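Local coordinates for protein aspartate-semialdehyde dehydrogenase (Cryptococcus neoformans var. neoformans JEC21, PDB 5CEF) that catalyses the NADPH-dependent reductive dephosphorylation of 4-phospho-L-aspartate to L-aspartate semialdehyde, the second step in making the aspartate family of amino acids, at residues A[96-101]-A[112-117]; A[123-127]-A[219-223]; A[129-133]-A[283-287]; A[168-174]-A[279-284]; A[174-180]-A[261-267]. All coordinates share one frame; numbering follows the deposited sequence.

Contact 1: residues A[96-101]-A[112-117]; sequences AGDIEN and SNAKNY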
# COMPACT_ATOMS: atom_id res chain seq x y z
N ALA A 96 -21.18 -11.07 -24.60
CA ALA A 96 -20.27 -11.57 -25.62
C ALA A 96 -20.75 -12.78 -26.36
O ALA A 96 -20.41 -12.95 -27.53
CB ALA A 96 -18.93 -11.88 -24.99
N GLY A 97 -21.51 -13.64 -25.71
CA GLY A 97 -21.93 -14.92 -26.32
C GLY A 97 -22.75 -14.81 -27.58
O GLY A 97 -22.39 -15.38 -28.61
N ASP A 98 -23.86 -14.08 -27.50
CA ASP A 98 -24.76 -13.91 -28.66
C ASP A 98 -24.08 -13.14 -29.79
O ASP A 98 -24.16 -13.55 -30.94
CB ASP A 98 -26.05 -13.20 -28.25
CG ASP A 98 -26.91 -14.05 -27.34
OD1 ASP A 98 -26.90 -15.31 -27.51
OD2 ASP A 98 -27.58 -13.46 -26.46
N ILE A 99 -23.33 -12.11 -29.42
CA ILE A 99 -22.64 -11.26 -30.37
C ILE A 99 -21.49 -11.97 -31.10
O ILE A 99 -21.42 -11.95 -32.34
CB ILE A 99 -22.09 -10.03 -29.68
CG1 ILE A 99 -23.24 -9.14 -29.19
CG2 ILE A 99 -21.18 -9.25 -30.62
CD1 ILE A 99 -22.81 -8.05 -28.22
N GLU A 100 -20.64 -12.66 -30.35
CA GLU A 100 -19.58 -13.42 -30.97
C GLU A 100 -20.13 -14.52 -31.87
O GLU A 100 -19.59 -14.79 -32.95
CB GLU A 100 -18.62 -13.97 -29.92
CG GLU A 100 -17.82 -12.87 -29.23
CD GLU A 100 -16.97 -13.36 -28.07
OE1 GLU A 100 -17.09 -14.55 -27.67
OE2 GLU A 100 -16.18 -12.52 -27.58
N ASN A 101 -21.22 -15.15 -31.44
CA ASN A 101 -21.87 -16.15 -32.28
C ASN A 101 -22.46 -15.58 -33.55
O ASN A 101 -22.46 -16.24 -34.60
CB ASN A 101 -22.98 -16.89 -31.52
CG ASN A 101 -23.45 -18.15 -32.26
OD1 ASN A 101 -22.69 -18.83 -32.97
ND2 ASN A 101 -24.70 -18.45 -32.10
N SER A 112 -11.78 -14.20 -29.33
CA SER A 112 -12.51 -13.76 -28.14
C SER A 112 -11.72 -13.89 -26.85
O SER A 112 -10.80 -14.71 -26.73
CB SER A 112 -13.79 -14.58 -28.01
OG SER A 112 -14.31 -14.59 -26.67
N ASN A 113 -12.07 -13.04 -25.88
CA ASN A 113 -11.54 -13.10 -24.53
C ASN A 113 -12.58 -13.42 -23.51
O ASN A 113 -12.30 -13.33 -22.35
CB ASN A 113 -10.83 -11.81 -24.14
CG ASN A 113 -9.47 -11.76 -24.75
OD1 ASN A 113 -8.51 -12.28 -24.17
ND2 ASN A 113 -9.39 -11.26 -25.97
N ALA A 114 -13.78 -13.76 -23.95
CA ALA A 114 -14.84 -14.07 -23.02
C ALA A 114 -14.79 -15.56 -22.70
O ALA A 114 -14.09 -16.29 -23.37
CB ALA A 114 -16.17 -13.69 -23.61
N LYS A 115 -15.50 -15.96 -21.66
CA LYS A 115 -15.52 -17.36 -21.19
C LYS A 115 -16.42 -18.23 -22.05
O LYS A 115 -16.31 -19.45 -22.04
CB LYS A 115 -16.15 -17.50 -19.78
CG LYS A 115 -16.22 -16.25 -18.92
CD LYS A 115 -16.48 -16.58 -17.46
CE LYS A 115 -17.52 -15.64 -16.87
NZ LYS A 115 -17.56 -15.79 -15.39
N ASN A 116 -17.33 -17.59 -22.77
CA ASN A 116 -18.46 -18.30 -23.36
C ASN A 116 -18.10 -19.53 -24.23
O ASN A 116 -18.74 -20.56 -24.11
CB ASN A 116 -19.31 -17.32 -24.16
CG ASN A 116 -19.70 -16.04 -23.36
OD1 ASN A 116 -18.86 -15.23 -23.00
ND2 ASN A 116 -20.99 -15.86 -23.12
N TYR A 117 -17.04 -19.44 -25.05
CA TYR A 117 -16.65 -20.50 -25.98
C TYR A 117 -15.42 -21.36 -25.58
O TYR A 117 -14.99 -22.23 -26.32
CB TYR A 117 -16.47 -19.90 -27.38
CG TYR A 117 -17.80 -19.59 -28.01
CD1 TYR A 117 -18.57 -20.60 -28.55
CD2 TYR A 117 -18.34 -18.30 -27.97
CE1 TYR A 117 -19.82 -20.34 -29.07
CE2 TYR A 117 -19.59 -18.03 -28.49
CZ TYR A 117 -20.32 -19.05 -29.04
OH TYR A 117 -21.56 -18.80 -29.57
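Ser112 OG meets the carboxylate of Glu100 while accepting a hydrogen bond from Ala114 N. The hydroxyl lies 3.0 Å from Glu100 OE1 and 2.9 Å from Glu100 OE2; both bonds are weak. The bond from Ala114 N, 2.9 Å to Ser112 OG, closes an ST turn just where the strand ends. Glu100 crosses the gap on an extended chain, and its OE2 has a further partner in Ser89 OG on strand 86-89, so the carboxylate is shared between two serine hydroxyls. Next to it the methyl groups Ala96 CB and Ala114 CB pack 3.6 Å apart. Tyr117 turns an edge of its ring to the helix backbone, with Gly97 O in the ring plane near the hydroxyl end, and its hydroxyl ends against Asn101 CB. The amide of Asn116 rests on the backbone of Gly97, and its ND2 turns to a weak bond with Ala93 O. The contact belongs to a beta-alpha-beta crossover of the Rossmann fold: helix 93-105 joins the parallel strands 86-89 and 109-112, close to Leu91 and Val20, which by similarity bind NADP.

Contact 2: residues A[123-127]-A[219-223]; sequences CPLIV and ETNKI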
# COMPACT_ATOMS: atom_id res chain seq x y z
N CYS A 123 -13.94 -25.28 -30.44
CA CYS A 123 -13.27 -24.01 -30.38
C CYS A 123 -11.98 -24.13 -29.60
O CYS A 123 -12.00 -24.44 -28.42
CB CYS A 123 -14.18 -22.99 -29.71
SG CYS A 123 -15.73 -22.68 -30.60
N PRO A 124 -10.84 -23.86 -30.24
CA PRO A 124 -9.57 -23.88 -29.53
C PRO A 124 -9.47 -22.81 -28.48
O PRO A 124 -10.03 -21.72 -28.64
CB PRO A 124 -8.54 -23.60 -30.63
CG PRO A 124 -9.25 -23.73 -31.92
CD PRO A 124 -10.67 -23.40 -31.64
N LEU A 125 -8.80 -23.14 -27.38
CA LEU A 125 -8.50 -22.23 -26.31
C LEU A 125 -6.99 -22.13 -26.26
O LEU A 125 -6.31 -23.04 -25.77
CB LEU A 125 -9.02 -22.79 -25.00
CG LEU A 125 -8.52 -22.13 -23.71
CD1 LEU A 125 -8.86 -20.64 -23.71
CD2 LEU A 125 -9.14 -22.81 -22.52
N ILE A 126 -6.44 -21.06 -26.82
CA ILE A 126 -5.04 -21.01 -27.13
C ILE A 126 -4.28 -19.99 -26.30
O ILE A 126 -4.64 -18.83 -26.23
CB ILE A 126 -4.83 -20.74 -28.62
CG1 ILE A 126 -5.35 -21.93 -29.42
CG2 ILE A 126 -3.35 -20.52 -28.91
CD1 ILE A 126 -5.44 -21.71 -30.93
N VAL A 127 -3.25 -20.47 -25.63
CA VAL A 127 -2.17 -19.64 -25.11
C VAL A 127 -1.12 -19.64 -26.19
O VAL A 127 -0.54 -20.68 -26.48
CB VAL A 127 -1.57 -20.24 -23.83
CG1 VAL A 127 -0.31 -19.49 -23.39
CG2 VAL A 127 -2.64 -20.23 -22.76
N GLU A 219 -9.00 -25.57 -17.55
CA GLU A 219 -8.40 -25.13 -18.82
C GLU A 219 -6.99 -25.69 -19.02
O GLU A 219 -6.54 -25.89 -20.16
CB GLU A 219 -8.40 -23.60 -18.91
CG GLU A 219 -9.79 -23.03 -18.94
CD GLU A 219 -9.85 -21.52 -19.08
OE1 GLU A 219 -8.78 -20.87 -19.23
OE2 GLU A 219 -10.98 -20.97 -18.97
N THR A 220 -6.29 -25.93 -17.91
CA THR A 220 -4.92 -26.41 -18.02
C THR A 220 -4.86 -27.68 -18.87
O THR A 220 -3.92 -27.83 -19.67
CB THR A 220 -4.33 -26.63 -16.63
OG1 THR A 220 -4.19 -25.35 -16.00
CG2 THR A 220 -3.00 -27.32 -16.69
N ASN A 221 -5.84 -28.59 -18.70
CA ASN A 221 -5.83 -29.88 -19.43
C ASN A 221 -6.20 -29.75 -20.89
O ASN A 221 -5.58 -30.35 -21.77
CB ASN A 221 -6.71 -30.91 -18.73
CG ASN A 221 -5.96 -31.67 -17.63
OD1 ASN A 221 -4.87 -32.22 -17.84
ND2 ASN A 221 -6.54 -31.74 -16.48
N LYS A 222 -7.12 -28.85 -21.17
CA LYS A 222 -7.35 -28.49 -22.56
C LYS A 222 -6.12 -27.90 -23.25
O LYS A 222 -5.72 -28.34 -24.33
CB LYS A 222 -8.51 -27.50 -22.68
CG LYS A 222 -8.90 -27.29 -24.13
CD LYS A 222 -10.29 -26.75 -24.27
CE LYS A 222 -10.60 -26.45 -25.73
NZ LYS A 222 -11.96 -25.85 -25.94
N ILE A 223 -5.50 -26.91 -22.61
CA ILE A 223 -4.37 -26.19 -23.21
C ILE A 223 -3.10 -27.04 -23.35
O ILE A 223 -2.37 -26.89 -24.34
CB ILE A 223 -4.02 -24.91 -22.38
CG1 ILE A 223 -5.17 -23.93 -22.46
CG2 ILE A 223 -2.74 -24.23 -22.85
CD1 ILE A 223 -5.17 -22.89 -21.37
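Leu125 and Ile223 form the centre of a buried interface between the outermost strand of the Rossmann sheet, 125-126, and helix 212-224 of the dimerisation domain. Leu125 CG lies 4.0 Å from Ile223 CG1. With CG anti to the backbone N (chi1 166°), the leucine side chain reaches along the helix as far as Glu219, where Leu125 CD2 packs 3.6 Å from Glu219 CG, the two side chains running at about a right angle. Just past the strand, Val127 CG2 meets Ile223 CD1 at 3.9 Å. At the other end, the extended aliphatic chain of Lys222 passes Leu125 CB on its way to the backbone of Cys123. A second shell fixes these groups. Ile223 and Glu219 also lean on Thr160 of helix 158-174, while Asn131 ND2 donates to Leu125 O and its OD1 accepts from Val127 N, which braces the strand from the loop that follows. Phe234 makes a cation-pi contact with Lys222, and Arg118 O takes a hydrogen bond from its ammonium group, supplemented by a weak one to Asp120 O. The bond across the interface itself runs from Lys222 NZ to Cys123 O, 2.9 Å long and nearly along the C=O axis at 165°.

Contact 3: residues A[129-133]-A[283-287]; sequences LVNPS and YTCDA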
# COMPACT_ATOMS: atom_id res chain seq x y z
N LEU A 129 1.91 -18.97 -26.61
CA LEU A 129 3.25 -19.52 -26.38
C LEU A 129 3.25 -20.99 -25.98
O LEU A 129 4.33 -21.53 -25.57
CB LEU A 129 4.03 -18.73 -25.30
CG LEU A 129 4.04 -17.21 -25.46
CD1 LEU A 129 4.86 -16.57 -24.35
CD2 LEU A 129 4.55 -16.82 -26.84
N VAL A 130 2.11 -21.65 -26.17
CA VAL A 130 1.99 -23.03 -25.79
C VAL A 130 1.34 -23.91 -26.83
O VAL A 130 1.96 -24.87 -27.26
CB VAL A 130 1.20 -23.15 -24.50
CG1 VAL A 130 0.94 -24.61 -24.16
CG2 VAL A 130 1.94 -22.48 -23.36
N ASN A 131 0.09 -23.61 -27.23
CA ASN A 131 -0.67 -24.56 -28.02
C ASN A 131 -1.35 -24.02 -29.29
O ASN A 131 -2.47 -24.43 -29.61
CB ASN A 131 -1.72 -25.19 -27.13
CG ASN A 131 -2.74 -24.19 -26.61
OD1 ASN A 131 -2.42 -23.03 -26.36
ND2 ASN A 131 -3.99 -24.62 -26.50
N PRO A 132 -0.67 -23.16 -30.06
CA PRO A 132 -1.21 -22.77 -31.34
C PRO A 132 -1.46 -23.93 -32.33
O PRO A 132 -2.30 -23.80 -33.24
CB PRO A 132 -0.16 -21.80 -31.90
CG PRO A 132 1.11 -22.13 -31.20
CD PRO A 132 0.68 -22.57 -29.83
N SER A 133 -0.80 -25.06 -32.15
CA SER A 133 -1.10 -26.25 -32.94
C SER A 133 -2.59 -26.60 -32.91
O SER A 133 -3.09 -27.30 -33.80
CB SER A 133 -0.30 -27.46 -32.45
OG SER A 133 -0.53 -27.67 -31.06
N TYR A 283 13.40 -23.16 -23.42
CA TYR A 283 12.09 -23.30 -24.01
C TYR A 283 11.87 -22.29 -25.14
O TYR A 283 12.07 -21.08 -24.96
CB TYR A 283 11.00 -23.13 -22.98
CG TYR A 283 9.56 -23.21 -23.53
CD1 TYR A 283 9.00 -24.45 -23.89
CD2 TYR A 283 8.74 -22.11 -23.62
CE1 TYR A 283 7.70 -24.56 -24.37
CE2 TYR A 283 7.44 -22.24 -24.12
CZ TYR A 283 6.95 -23.48 -24.49
OH TYR A 283 5.68 -23.63 -24.97
N THR A 284 11.46 -22.80 -26.29
CA THR A 284 11.07 -21.94 -27.41
C THR A 284 9.86 -22.60 -28.06
O THR A 284 9.73 -23.85 -28.02
CB THR A 284 12.19 -21.81 -28.46
OG1 THR A 284 12.29 -23.03 -29.17
CG2 THR A 284 13.55 -21.49 -27.82
N CYS A 285 8.96 -21.79 -28.63
CA CYS A 285 7.66 -22.30 -29.03
C CYS A 285 7.35 -22.00 -30.49
O CYS A 285 8.06 -21.23 -31.11
CB CYS A 285 6.58 -21.68 -28.13
SG CYS A 285 6.50 -19.89 -28.29
N ASP A 286 6.28 -22.60 -31.01
CA ASP A 286 5.91 -22.42 -32.41
C ASP A 286 5.87 -20.95 -32.81
O ASP A 286 6.34 -20.59 -33.90
CB ASP A 286 4.55 -23.03 -32.73
CG ASP A 286 4.56 -24.55 -32.73
OD1 ASP A 286 5.67 -25.14 -32.69
OD2 ASP A 286 3.45 -25.16 -32.79
N ALA A 287 5.32 -20.11 -31.95
CA ALA A 287 5.14 -18.72 -32.30
C ALA A 287 6.48 -18.02 -32.54
O ALA A 287 6.59 -17.11 -33.37
CB ALA A 287 4.36 -18.01 -31.21
O HOH W 1 5.26 -24.86 -27.14
O HOH W 2 4.21 -23.76 -29.43
O HOH W 3 1.89 -25.33 -30.61
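Tyr283 OH donates to the backbone carbonyl Leu129 O at 2.6 Å, the one direct hydrogen bond between the two segments. The hydroxyl lies in the plane of that carbonyl, and the oxygen in turn lies in the plane of the tyrosine ring, at its edge. Placed opposite its own backbone N (chi1 178°), the ring carries the hydroxyl over to the loop. The other polar links run through water. Val130 O receives weak bonds from three waters: one also donates to Tyr283 OH, a second accepts from Asp286 N at 2.9 Å, and the third accepts from Ser133 N while donating to Asp286 OD2 at 2.7 Å. Through these waters the loop is tied to Tyr283 and to the start of helix 286-289. Van der Waals contacts lie beside the water-mediated links. Leu129 CD2 makes an apolar contact with Cys285 SG at 3.9 Å, Cys285 CB rests against Leu129 O, and the Pro132 ring, through CG, packs 3.9 Å from Asp286 CB. Around this patch, Ile359 of helix 349-362 covers Pro132 and Ala287, and Val130 leans on Val165 and Ala168. Cys285 occupies the N-cap position of the helix, its backbone N bonded to Gln288 OE1. The contact is thus a partly hydrated junction of the two domains, joining the loop after the outermost strand, 125-126, of the Rossmann sheet to a helix start in the dimerisation domain.

Contact 4: residues A[168-174]-A[279-284]; sequences AALEKAF and AFREYT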
# COMPACT_ATOMS: atom_id res chain seq x y z
N ALA A 168 4.16 -26.04 -19.73
CA ALA A 168 4.39 -26.52 -21.06
C ALA A 168 5.87 -26.79 -21.27
O ALA A 168 6.24 -27.76 -21.95
CB ALA A 168 3.89 -25.51 -22.07
N ALA A 169 6.72 -25.93 -20.72
CA ALA A 169 8.15 -26.09 -20.89
C ALA A 169 8.60 -27.36 -20.18
O ALA A 169 9.48 -28.09 -20.66
CB ALA A 169 8.88 -24.88 -20.34
N LEU A 170 7.96 -27.63 -19.06
CA LEU A 170 8.23 -28.87 -18.34
C LEU A 170 7.80 -30.08 -19.15
O LEU A 170 8.52 -31.07 -19.18
CB LEU A 170 7.56 -28.87 -16.94
CG LEU A 170 8.13 -27.82 -16.00
CD1 LEU A 170 7.41 -27.82 -14.66
CD2 LEU A 170 9.61 -28.02 -15.79
N GLU A 171 6.61 -30.02 -19.77
CA GLU A 171 6.11 -31.20 -20.48
C GLU A 171 6.96 -31.47 -21.70
O GLU A 171 7.32 -32.61 -21.97
CB GLU A 171 4.60 -31.11 -20.81
CG GLU A 171 3.71 -31.45 -19.63
CD GLU A 171 2.31 -31.90 -20.01
OE1 GLU A 171 1.83 -31.48 -21.09
OE2 GLU A 171 1.66 -32.62 -19.23
N LYS A 172 7.30 -30.43 -22.42
CA LYS A 172 8.15 -30.59 -23.60
C LYS A 172 9.48 -31.26 -23.25
O LYS A 172 9.95 -32.08 -23.99
CB LYS A 172 8.46 -29.24 -24.26
CG LYS A 172 9.01 -29.38 -25.66
CD LYS A 172 9.57 -28.08 -26.21
CE LYS A 172 9.53 -28.03 -27.74
NZ LYS A 172 9.92 -26.70 -28.24
N ALA A 173 10.07 -30.89 -22.12
CA ALA A 173 11.36 -31.41 -21.76
C ALA A 173 11.30 -32.73 -21.01
O ALA A 173 12.22 -33.52 -21.15
CB ALA A 173 12.14 -30.39 -20.94
N PHE A 174 10.28 -32.95 -20.17
CA PHE A 174 10.26 -34.12 -19.28
C PHE A 174 9.05 -35.01 -19.39
O PHE A 174 8.86 -35.88 -18.57
CB PHE A 174 10.41 -33.70 -17.84
CG PHE A 174 11.53 -32.73 -17.61
CD1 PHE A 174 12.84 -33.12 -17.78
CD2 PHE A 174 11.25 -31.43 -17.21
CE1 PHE A 174 13.87 -32.21 -17.57
CE2 PHE A 174 12.27 -30.52 -17.00
CZ PHE A 174 13.59 -30.90 -17.18
N ALA A 279 15.54 -26.50 -18.81
CA ALA A 279 14.30 -26.64 -19.55
C ALA A 279 13.58 -25.28 -19.72
O ALA A 279 13.06 -24.98 -20.81
CB ALA A 279 13.39 -27.66 -18.87
N PHE A 280 13.56 -24.48 -18.67
CA PHE A 280 12.95 -23.17 -18.72
C PHE A 280 13.74 -22.22 -19.61
O PHE A 280 13.15 -21.59 -20.50
CB PHE A 280 12.79 -22.58 -17.32
CG PHE A 280 11.71 -23.22 -16.47
CD1 PHE A 280 10.48 -23.56 -16.99
CD2 PHE A 280 11.90 -23.44 -15.13
CE1 PHE A 280 9.49 -24.13 -16.20
CE2 PHE A 280 10.92 -24.00 -14.33
CZ PHE A 280 9.72 -24.36 -14.87
N ARG A 281 15.04 -22.09 -19.38
CA ARG A 281 15.92 -21.22 -20.24
C ARG A 281 15.83 -21.50 -21.71
O ARG A 281 15.84 -20.56 -22.49
CB ARG A 281 17.39 -21.37 -19.92
CG ARG A 281 17.76 -20.71 -18.65
CD ARG A 281 19.27 -20.45 -18.59
NE ARG A 281 19.53 -20.23 -17.17
CZ ARG A 281 19.76 -21.20 -16.30
NH1 ARG A 281 19.87 -22.46 -16.72
NH2 ARG A 281 19.90 -20.89 -15.00
N GLU A 282 15.79 -22.77 -22.07
CA GLU A 282 15.87 -23.18 -23.47
C GLU A 282 14.50 -23.20 -24.17
O GLU A 282 14.46 -23.25 -25.38
CB GLU A 282 16.48 -24.60 -23.59
CG GLU A 282 17.94 -24.74 -23.12
CD GLU A 282 18.33 -26.20 -22.76
OE1 GLU A 282 17.72 -27.13 -23.33
OE2 GLU A 282 19.23 -26.41 -21.88
N TYR A 283 13.40 -23.16 -23.42
CA TYR A 283 12.09 -23.30 -24.01
C TYR A 283 11.87 -22.29 -25.14
O TYR A 283 12.07 -21.08 -24.96
CB TYR A 283 11.00 -23.13 -22.98
CG TYR A 283 9.56 -23.21 -23.53
CD1 TYR A 283 9.00 -24.45 -23.89
CD2 TYR A 283 8.74 -22.11 -23.62
CE1 TYR A 283 7.70 -24.56 -24.37
CE2 TYR A 283 7.44 -22.24 -24.12
CZ TYR A 283 6.95 -23.48 -24.49
OH TYR A 283 5.68 -23.63 -24.97
N THR A 284 11.46 -22.80 -26.29
CA THR A 284 11.07 -21.94 -27.41
C THR A 284 9.86 -22.60 -28.06
O THR A 284 9.73 -23.85 -28.02
CB THR A 284 12.19 -21.81 -28.46
OG1 THR A 284 12.29 -23.03 -29.17
CG2 THR A 284 13.55 -21.49 -27.82
O HOH W 4 11.18 -26.72 -22.29
O HOH W 5 12.13 -25.74 -26.57
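Ala169 and Tyr283 bring the backbones to 5.7 Å between CA atoms, and Ala173 and Ala279 to 6.0 Å, so the last turns of helix 158-174 and helix 273-282 meet in opposite chain order, the latter just before it gives way to loop. Small residues permit the approach: Ala173 CB and Ala279 CB are 3.6 Å apart, and Ala279 CB also touches Phe174 CE2. The Phe174 ring is seated within its own helix, Ala173 CB lying over the centre of one face. Ala169 sits where two aromatic side chains converge. Its CB lies at the edge of the Phe280 ring, 3.9 Å from CD1, and 3.6 Å from Tyr283 CD1. Leu170 continues this packing, its CD2 reaching 3.8 Å from Phe280 CZ; behind Phe280 stand Val325 and Ile328 of strand 323-330. Polar groups line the margin. Lys172, its CG opposite the backbone N (chi1 -165°) and its chain stretched out, passes the tyrosine ring and donates a weak 2.9 Å bond from NZ to Thr284 O. One water accepts from Lys172 NZ and Thr284 N, and another donates to Ala169 O and Ala279 O. The helices therefore associate chiefly through alanine methyls and aromatic carbon, while a weak lysine bond to a loop carbonyl and two bridging waters join the polar backbone atoms at the margin.

Contact 5: residues A[174-180]-A[261-267]; sequences FGPLDTV and VSVKFAR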
# COMPACT_ATOMS: atom_id res chain seq x y z
N PHE A 174 10.28 -32.95 -20.17
CA PHE A 174 10.26 -34.12 -19.28
C PHE A 174 9.05 -35.01 -19.39
O PHE A 174 8.86 -35.88 -18.57
CB PHE A 174 10.41 -33.70 -17.84
CG PHE A 174 11.53 -32.73 -17.61
CD1 PHE A 174 12.84 -33.12 -17.78
CD2 PHE A 174 11.25 -31.43 -17.21
CE1 PHE A 174 13.87 -32.21 -17.57
CE2 PHE A 174 12.27 -30.52 -17.00
CZ PHE A 174 13.59 -30.90 -17.18
N GLY A 175 8.21 -34.77 -20.38
CA GLY A 175 6.99 -35.57 -20.53
C GLY A 175 5.85 -35.14 -19.62
O GLY A 175 5.96 -34.15 -18.90
N PRO A 176 4.74 -35.90 -19.64
CA PRO A 176 3.53 -35.37 -19.05
C PRO A 176 3.58 -35.22 -17.56
O PRO A 176 4.32 -35.91 -16.87
CB PRO A 176 2.44 -36.40 -19.46
CG PRO A 176 3.14 -37.56 -20.08
CD PRO A 176 4.50 -37.09 -20.48
N LEU A 177 2.77 -34.30 -17.06
CA LEU A 177 2.65 -34.04 -15.65
C LEU A 177 1.53 -34.86 -15.06
O LEU A 177 0.50 -35.07 -15.70
CB LEU A 177 2.41 -32.54 -15.40
CG LEU A 177 3.42 -31.60 -16.04
CD1 LEU A 177 3.10 -30.15 -15.72
CD2 LEU A 177 4.84 -31.93 -15.60
N ASP A 178 1.72 -35.24 -13.81
CA ASP A 178 0.75 -35.99 -13.05
C ASP A 178 -0.12 -35.02 -12.28
O ASP A 178 -1.34 -35.01 -12.43
CB ASP A 178 1.55 -36.89 -12.08
CG ASP A 178 0.70 -37.66 -11.10
OD1 ASP A 178 -0.53 -37.53 -11.05
OD2 ASP A 178 1.29 -38.47 -10.38
N THR A 179 0.51 -34.21 -11.45
CA THR A 179 -0.19 -33.40 -10.43
C THR A 179 0.43 -32.00 -10.34
O THR A 179 1.65 -31.84 -10.46
CB THR A 179 -0.10 -34.09 -9.07
OG1 THR A 179 -0.88 -35.29 -9.09
CG2 THR A 179 -0.59 -33.21 -7.97
N VAL A 180 -0.45 -31.01 -10.20
CA VAL A 180 -0.07 -29.62 -10.00
C VAL A 180 -0.90 -28.91 -8.93
O VAL A 180 -2.13 -28.94 -8.98
CB VAL A 180 -0.23 -28.81 -11.30
CG1 VAL A 180 0.13 -27.34 -11.04
CG2 VAL A 180 0.66 -29.36 -12.42
N VAL A 261 3.98 -22.78 -7.25
CA VAL A 261 3.59 -23.98 -7.94
C VAL A 261 4.37 -25.19 -7.45
O VAL A 261 5.59 -25.12 -7.31
CB VAL A 261 3.81 -23.82 -9.46
CG1 VAL A 261 3.29 -25.02 -10.25
CG2 VAL A 261 3.09 -22.58 -9.98
N SER A 262 3.67 -26.29 -7.18
CA SER A 262 4.33 -27.59 -6.94
C SER A 262 3.92 -28.59 -8.02
O SER A 262 2.77 -28.66 -8.40
CB SER A 262 3.98 -28.14 -5.56
OG SER A 262 4.34 -27.20 -4.54
N VAL A 263 4.88 -29.36 -8.50
CA VAL A 263 4.65 -30.24 -9.62
C VAL A 263 5.16 -31.64 -9.34
O VAL A 263 6.27 -31.82 -8.84
CB VAL A 263 5.36 -29.73 -10.88
CG1 VAL A 263 5.16 -30.69 -12.04
CG2 VAL A 263 4.79 -28.38 -11.29
N LYS A 264 4.35 -32.62 -9.72
CA LYS A 264 4.75 -34.00 -9.77
C LYS A 264 4.76 -34.49 -11.20
O LYS A 264 3.73 -34.44 -11.85
CB LYS A 264 3.77 -34.85 -8.98
CG LYS A 264 3.97 -36.35 -9.14
CD LYS A 264 4.63 -36.97 -7.93
CE LYS A 264 5.65 -38.05 -8.29
NZ LYS A 264 6.84 -38.06 -7.36
N PHE A 265 5.89 -35.05 -11.65
CA PHE A 265 6.01 -35.58 -12.99
C PHE A 265 5.46 -37.00 -13.07
O PHE A 265 5.55 -37.73 -12.10
CB PHE A 265 7.46 -35.56 -13.44
CG PHE A 265 8.05 -34.21 -13.49
CD1 PHE A 265 7.88 -33.41 -14.59
CD2 PHE A 265 8.74 -33.72 -12.41
CE1 PHE A 265 8.40 -32.12 -14.64
CE2 PHE A 265 9.26 -32.44 -12.45
CZ PHE A 265 9.11 -31.64 -13.57
N ALA A 266 4.94 -37.38 -14.24
CA ALA A 266 4.51 -38.77 -14.46
C ALA A 266 5.70 -39.74 -14.50
O ALA A 266 5.60 -40.90 -14.06
CB ALA A 266 3.69 -38.90 -15.73
N ARG A 267 6.80 -39.26 -15.05
CA ARG A 267 7.97 -40.06 -15.28
C ARG A 267 8.94 -39.97 -14.13
O ARG A 267 9.03 -38.98 -13.45
CB ARG A 267 8.64 -39.65 -16.57
CG ARG A 267 7.83 -40.05 -17.82
CD ARG A 267 8.62 -39.69 -19.08
NE ARG A 267 7.76 -39.63 -20.28
CZ ARG A 267 8.11 -39.06 -21.44
NH1 ARG A 267 9.28 -38.44 -21.59
NH2 ARG A 267 7.25 -39.07 -22.45
O HOH W 6 6.89 -36.69 -16.92
O HOH W 7 11.24 -38.05 -19.61
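Lys264 O accepts two backbone N-H groups from consecutive residues, Asp178 N at 2.9 Å and Thr179 N at 3.3 Å, the second bond directed at a lone pair. This is a classic beta bulge, shifting the register of antiparallel strands 177-186 and 257-265 by one residue. Lys264 N completes the pairing by donating to Thr179 O at 2.9 Å, nearly straight at 176°. Beyond the bulge, Ala266 N donates to Pro176 O at 3.1 Å, and a water donates to both Pro176 O and Phe174 O while accepting from Arg267 N. A second water accepts from Arg267 NH1. The guanidinium is laid with one face over Gly175 CA, 3.7 Å above the plane, where the chain leaves the helix with positive phi. Asp178 and Lys264 run side by side, but their charged ends stay apart: Lys264 NZ forms a salt bridge with Asp335 OD1, and Asp178 OD1 takes a weak bond from Thr179 OG1. On the face toward helix 158-174, Leu177 CD2 packs 3.5 Å from Phe265 CD1, and Val263 CG1 covers the centre of one face of the Phe265 ring. Thr179 meets Val333 of the second subunit. The backbone polar groups at the bulge are thus met within the sheet; past the strand end the direct Ala266-Pro176 bond is joined by water, which serves Phe174 O and Arg267 N, as fits the exposed position of Arg267.

Contact 1 lies within the nucleotide-binding domain and touches contact 2 through Tyr117 O and Cys123 CB. Contacts 2 and 3 bridge the two domains; their centres are 13 Å apart and they pack together where Ile223 CG2 lies 3.9 Å from Val130 CG1. Contact 3 shares Tyr283 and Thr284 with contact 4, which continues through Phe174 into contact 5; there Glu171 OE2 lies 3.0 Å from Leu177 N. The side chains of Val127 and Leu129 stand about 10 and 11 Å from that of Cys158, the predicted acyl-thioester residue, and Val261 about 11 Å from His257, the predicted proton acceptor. Contact 4 is away from these sites.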